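Local coordinates for protein TbpB (Actinobacillus pleuropneumoniae, PDB 3HOL) that probably binds host transferrin at the bacterial surface, as the lipoprotein component of a receptor for iron acquisition, at residues G380-Q385 and N390-T395; K420-D423 and N428-F431. One frame throughout, in Å; residues are numbered along the deposited sequence.

Both contacts belong to the C-lobe beta barrel and join chain neighbours within beta hairpins, contact 1 by two regular antiparallel pairs and contact 2 by one pair with a bulge; their centres lie about 10 Å apart. Contact 1 pairs strand 375-387 with the short strand 391-394 and turns two tryptophans and two alanines to one face, while V393 and Q385 lie on the other, more exposed one. Contact 2 joins the end of strand 416-421 to the start of strand 431-438, with a proline on a phenylalanine ring in place of paired tryptophans. Each is partly buried. They meet directly, through the tryptophans of contact 1 and residues 421-423 and V430 of contact 2.

Contact 1 of 2, residues G380-Q385 and N390-T395; sequences GTWDAQ and NNWVAT
A beta hairpin of the C-lobe barrel brings A384 against A394, where strand 375-387 turns back into the short strand 391-394. The two residues form a hydrogen-bonded antiparallel pair: A384 N donates a hydrogen bond to A394 O at 3.1 Å, and A394 N donates one to A384 O at 3.0 Å. Next along, Q385 and V393 make a non-hydrogen-bonded pair, in which Q385 CA comes within 3.3 Å of W392 O as a CA-H...O contact.

The face that carries the alanines also carries the tryptophans. W382 has CG between its backbone N and carbonyl carbon (chi1 60°), which lays the indole beneath A394; the methyl CB sits over the centre of the six-membered ring, 3.9 Å from its centroid, in a CH-pi contact. W382 CZ2 and CH2 reach the edge of W392, near its plane, at W392 CH2, each 3.6 Å away. The two side chains cross at about a right angle, and the ring planes are inclined at 46°, an oblique pair. A384 CB also lies at the edge of the W392 ring, 4.3 Å from CZ3.

Both indole nitrogens reach beyond the hairpin, W382 NE1 to F422 O and W392 NE1 to D423 OD2, so two buried donors are satisfied while each ring is restrained in its rotation. F453 meets W392 edge-to-face, and A499 and F501 of strand 495-508 touch W382. Alternating hydrogen-bonded and non-hydrogen-bonded pairs between adjacent antiparallel strands mark the beta hairpin, which here carries an aromatic face within a barrel wall.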
loop_
_atom_site.group_PDB
_atom_site.type_symbol
_atom_site.label_atom_id
_atom_site.label_comp_id
_atom_site.label_asym_id
_atom_site.label_seq_id
_atom_site.Cartn_x
_atom_site.Cartn_y
_atom_site.Cartn_z
ATOM N N GLY A 380 -26.832 -1.928 2.775
ATOM C CA GLY A 380 -25.839 -2.923 2.389
ATOM C C GLY A 380 -25.982 -4.150 3.248
ATOM O O GLY A 380 -27.101 -4.544 3.612
ATOM N N THR A 381 -24.846 -4.758 3.578
ATOM C CA THR A 381 -24.839 -5.998 4.331
ATOM C C THR A 381 -23.596 -6.035 5.254
ATOM O O THR A 381 -22.895 -5.034 5.365
ATOM C CB THR A 381 -24.973 -7.209 3.381
ATOM O OG1 THR A 381 -25.077 -8.404 4.143
ATOM C CG2 THR A 381 -23.789 -7.345 2.406
ATOM N N TRP A 382 -23.334 -7.165 5.905
ATOM C CA TRP A 382 -22.220 -7.238 6.823
ATOM C C TRP A 382 -21.770 -8.680 6.999
ATOM O O TRP A 382 -22.450 -9.607 6.561
ATOM C CB TRP A 382 -22.568 -6.536 8.146
ATOM C CG TRP A 382 -23.763 -7.085 8.928
ATOM C CD1 TRP A 382 -25.008 -7.420 8.444
ATOM C CD2 TRP A 382 -23.810 -7.330 10.345
ATOM N NE1 TRP A 382 -25.831 -7.850 9.480
ATOM C CE2 TRP A 382 -25.112 -7.823 10.649
ATOM C CE3 TRP A 382 -22.879 -7.169 11.390
ATOM C CZ2 TRP A 382 -25.494 -8.162 11.955
ATOM C CZ3 TRP A 382 -23.248 -7.506 12.677
ATOM C CH2 TRP A 382 -24.551 -8.001 12.956
ATOM N N ASP A 383 -20.574 -8.840 7.560
ATOM C CA ASP A 383 -20.000 -10.118 8.002
ATOM C C ASP A 383 -19.579 -9.893 9.457
ATOM O O ASP A 383 -19.040 -8.824 9.817
ATOM C CB ASP A 383 -18.765 -10.516 7.170
ATOM C CG ASP A 383 -19.108 -10.985 5.782
ATOM O OD1 ASP A 383 -19.687 -12.082 5.642
ATOM O OD2 ASP A 383 -18.784 -10.271 4.804
ATOM N N ALA A 384 -19.835 -10.889 10.296
ATOM C CA ALA A 384 -19.645 -10.738 11.721
ATOM C C ALA A 384 -19.626 -12.085 12.418
ATOM O O ALA A 384 -20.159 -13.081 11.918
ATOM C CB ALA A 384 -20.743 -9.857 12.337
ATOM N N GLN A 385 -19.006 -12.088 13.586
ATOM C CA GLN A 385 -19.147 -13.180 14.515
ATOM C C GLN A 385 -19.367 -12.616 15.903
ATOM O O GLN A 385 -18.710 -11.654 16.318
ATOM C CB GLN A 385 -17.927 -14.075 14.461
ATOM C CG GLN A 385 -18.092 -15.332 15.241
ATOM C CD GLN A 385 -16.793 -16.077 15.322
ATOM O OE1 GLN A 385 -16.263 -16.503 14.305
ATOM N NE2 GLN A 385 -16.260 -16.222 16.527
ATOM N N ASN A 390 -22.142 -19.647 23.136
ATOM C CA ASN A 390 -22.411 -20.122 21.782
ATOM C C ASN A 390 -21.712 -19.224 20.750
ATOM O O ASN A 390 -21.171 -18.175 21.109
ATOM C CB ASN A 390 -23.916 -20.022 21.518
ATOM C CG ASN A 390 -24.702 -21.204 22.056
ATOM O OD1 ASN A 390 -24.133 -22.211 22.505
ATOM N ND2 ASN A 390 -26.026 -21.098 22.001
ATOM N N ASN A 391 -21.763 -19.611 19.474
ATOM C CA ASN A 391 -21.366 -18.722 18.363
ATOM C C ASN A 391 -22.545 -18.310 17.465
ATOM O O ASN A 391 -23.519 -19.064 17.337
ATOM C CB ASN A 391 -20.289 -19.368 17.477
ATOM C CG ASN A 391 -19.005 -19.619 18.218
ATOM O OD1 ASN A 391 -18.487 -18.745 18.938
ATOM N ND2 ASN A 391 -18.462 -20.829 18.046
ATOM N N TRP A 392 -22.434 -17.134 16.838
ATOM C CA TRP A 392 -23.458 -16.602 15.920
ATOM C C TRP A 392 -22.713 -15.850 14.829
ATOM O O TRP A 392 -21.702 -15.218 15.124
ATOM C CB TRP A 392 -24.376 -15.636 16.678
ATOM C CG TRP A 392 -25.402 -14.885 15.863
ATOM C CD1 TRP A 392 -26.743 -15.203 15.725
ATOM C CD2 TRP A 392 -25.211 -13.651 15.125
ATOM N NE1 TRP A 392 -27.373 -14.261 14.936
ATOM C CE2 TRP A 392 -26.460 -13.305 14.556
ATOM C CE3 TRP A 392 -24.103 -12.817 14.883
ATOM C CZ2 TRP A 392 -26.632 -12.163 13.749
ATOM C CZ3 TRP A 392 -24.281 -11.672 14.078
ATOM C CH2 TRP A 392 -25.535 -11.365 13.527
ATOM N N VAL A 393 -23.202 -15.910 13.595
ATOM C CA VAL A 393 -22.523 -15.265 12.454
ATOM C C VAL A 393 -23.502 -14.514 11.540
ATOM O O VAL A 393 -24.711 -14.852 11.434
ATOM C CB VAL A 393 -21.652 -16.238 11.586
ATOM C CG1 VAL A 393 -20.639 -17.037 12.446
ATOM C CG2 VAL A 393 -22.517 -17.199 10.765
ATOM N N ALA A 394 -22.973 -13.449 10.947
ATOM C CA ALA A 394 -23.601 -12.736 9.875
ATOM C C ALA A 394 -22.749 -13.029 8.642
ATOM O O ALA A 394 -21.519 -12.920 8.684
ATOM C CB ALA A 394 -23.646 -11.262 10.187
ATOM N N THR A 395 -23.399 -13.446 7.561
ATOM C CA THR A 395 -22.706 -13.743 6.321
ATOM C C THR A 395 -23.279 -12.921 5.174
ATOM O O THR A 395 -24.432 -13.101 4.827
ATOM C CB THR A 395 -22.851 -15.213 5.999
ATOM O OG1 THR A 395 -22.235 -15.951 7.047
ATOM C CG2 THR A 395 -22.175 -15.562 4.669
#

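Contact 2 of 2, residues K420-D423 and N428-F431; sequences KLFD and NPVF
L421 O receives two donors from the returning chain: F431 N at 3.3 Å, nearly straight and in the carbonyl plane, and V430 N at 2.9 Å through a weak, bent bond. L421 N in turn gives to F431 O at 2.9 Å. V430 and F431 thus both face L421, and V430 CG2 presses to 3.2 Å from the same L421 O.

Beside this bonding, P429 lies on the F422 ring. Its CB stands over the ring centre, 3.8 Å from the centroid in a CH-pi contact, while CD meets F422 CE1 at 3.5 Å. F422 CG is anti to its carbonyl carbon (chi1 -74°), and from a CB directed away the ring swings back alongside the proline. The same P429 CB also touches K420 CB at 3.9 Å.

Farther toward the turn, a water accepts from D423 N and donates to N428 O, bridging the two loop ends beyond the paired residues. Around these groups, F422 pairs through its backbone with R405, and the F431 ring meets F488 edge-to-face. One residue faced by two on the adjacent chain is the classic beta bulge, here at the loop end of the hairpin formed by strands 416-421 and 431-438.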
loop_
_atom_site.group_PDB
_atom_site.type_symbol
_atom_site.label_atom_id
_atom_site.label_comp_id
_atom_site.label_asym_id
_atom_site.label_seq_id
_atom_site.Cartn_x
_atom_site.Cartn_y
_atom_site.Cartn_z
ATOM N N LYS A 420 -28.326 0.476 11.510
ATOM C CA LYS A 420 -28.958 -0.725 11.992
ATOM C C LYS A 420 -28.330 -1.911 11.317
ATOM O O LYS A 420 -28.140 -1.896 10.096
ATOM C CB LYS A 420 -30.456 -0.704 11.644
ATOM C CG LYS A 420 -31.268 0.386 12.338
ATOM C CD LYS A 420 -32.697 0.415 11.711
ATOM C CE LYS A 420 -33.741 1.015 12.639
ATOM N NZ LYS A 420 -33.335 2.379 13.084
ATOM N N LEU A 421 -28.013 -2.957 12.083
ATOM C CA LEU A 421 -27.480 -4.162 11.466
ATOM C C LEU A 421 -28.324 -5.331 11.891
ATOM O O LEU A 421 -28.560 -5.513 13.097
ATOM C CB LEU A 421 -26.000 -4.391 11.833
ATOM C CG LEU A 421 -25.040 -3.256 11.451
ATOM C CD1 LEU A 421 -24.870 -2.290 12.618
ATOM C CD2 LEU A 421 -23.675 -3.807 10.996
ATOM N N PHE A 422 -28.745 -6.135 10.913
ATOM C CA PHE A 422 -29.820 -7.149 11.114
ATOM C C PHE A 422 -29.324 -8.562 11.010
ATOM O O PHE A 422 -28.423 -8.843 10.221
ATOM C CB PHE A 422 -30.953 -6.975 10.070
ATOM C CG PHE A 422 -31.829 -5.780 10.330
ATOM C CD1 PHE A 422 -32.968 -5.900 11.141
ATOM C CD2 PHE A 422 -31.502 -4.524 9.813
ATOM C CE1 PHE A 422 -33.751 -4.804 11.411
ATOM C CE2 PHE A 422 -32.287 -3.418 10.089
ATOM C CZ PHE A 422 -33.423 -3.555 10.879
ATOM N N ASP A 423 -29.938 -9.450 11.807
ATOM C CA ASP A 423 -29.833 -10.889 11.609
ATOM C C ASP A 423 -30.787 -11.292 10.476
ATOM O O ASP A 423 -31.752 -10.558 10.173
ATOM C CB ASP A 423 -30.212 -11.634 12.894
ATOM C CG ASP A 423 -29.855 -13.115 12.841
ATOM O OD1 ASP A 423 -29.281 -13.538 11.831
ATOM O OD2 ASP A 423 -30.143 -13.829 13.818
ATOM N N ASN A 428 -36.151 -6.815 14.529
ATOM C CA ASN A 428 -35.416 -5.660 15.010
ATOM C C ASN A 428 -33.911 -5.887 14.822
ATOM O O ASN A 428 -33.469 -7.044 14.797
ATOM C CB ASN A 428 -35.727 -5.441 16.469
ATOM C CG ASN A 428 -37.180 -5.096 16.710
ATOM O OD1 ASN A 428 -37.859 -5.767 17.499
ATOM N ND2 ASN A 428 -37.668 -4.055 16.039
ATOM N N PRO A 429 -33.129 -4.803 14.674
ATOM C CA PRO A 429 -31.714 -5.094 14.403
ATOM C C PRO A 429 -31.026 -5.591 15.656
ATOM O O PRO A 429 -31.410 -5.221 16.765
ATOM C CB PRO A 429 -31.148 -3.738 13.996
ATOM C CG PRO A 429 -32.050 -2.722 14.677
ATOM C CD PRO A 429 -33.416 -3.359 14.603
ATOM N N VAL A 430 -29.997 -6.410 15.480
ATOM C CA VAL A 430 -29.230 -6.866 16.605
ATOM C C VAL A 430 -28.248 -5.800 17.117
ATOM O O VAL A 430 -27.936 -5.774 18.325
ATOM C CB VAL A 430 -28.500 -8.158 16.266
ATOM C CG1 VAL A 430 -29.512 -9.268 16.060
ATOM C CG2 VAL A 430 -27.675 -7.978 15.014
ATOM N N PHE A 431 -27.762 -4.930 16.221
ATOM C CA PHE A 431 -26.920 -3.811 16.648
ATOM C C PHE A 431 -27.436 -2.519 16.062
ATOM O O PHE A 431 -27.912 -2.505 14.938
ATOM C CB PHE A 431 -25.458 -3.976 16.184
ATOM C CG PHE A 431 -24.688 -5.046 16.915
ATOM C CD1 PHE A 431 -24.134 -4.799 18.173
ATOM C CD2 PHE A 431 -24.488 -6.304 16.318
ATOM C CE1 PHE A 431 -23.412 -5.812 18.847
ATOM C CE2 PHE A 431 -23.780 -7.307 16.969
ATOM C CZ PHE A 431 -23.237 -7.063 18.252
HETATM O O HOH W 1 -32.013 -8.949 13.580
#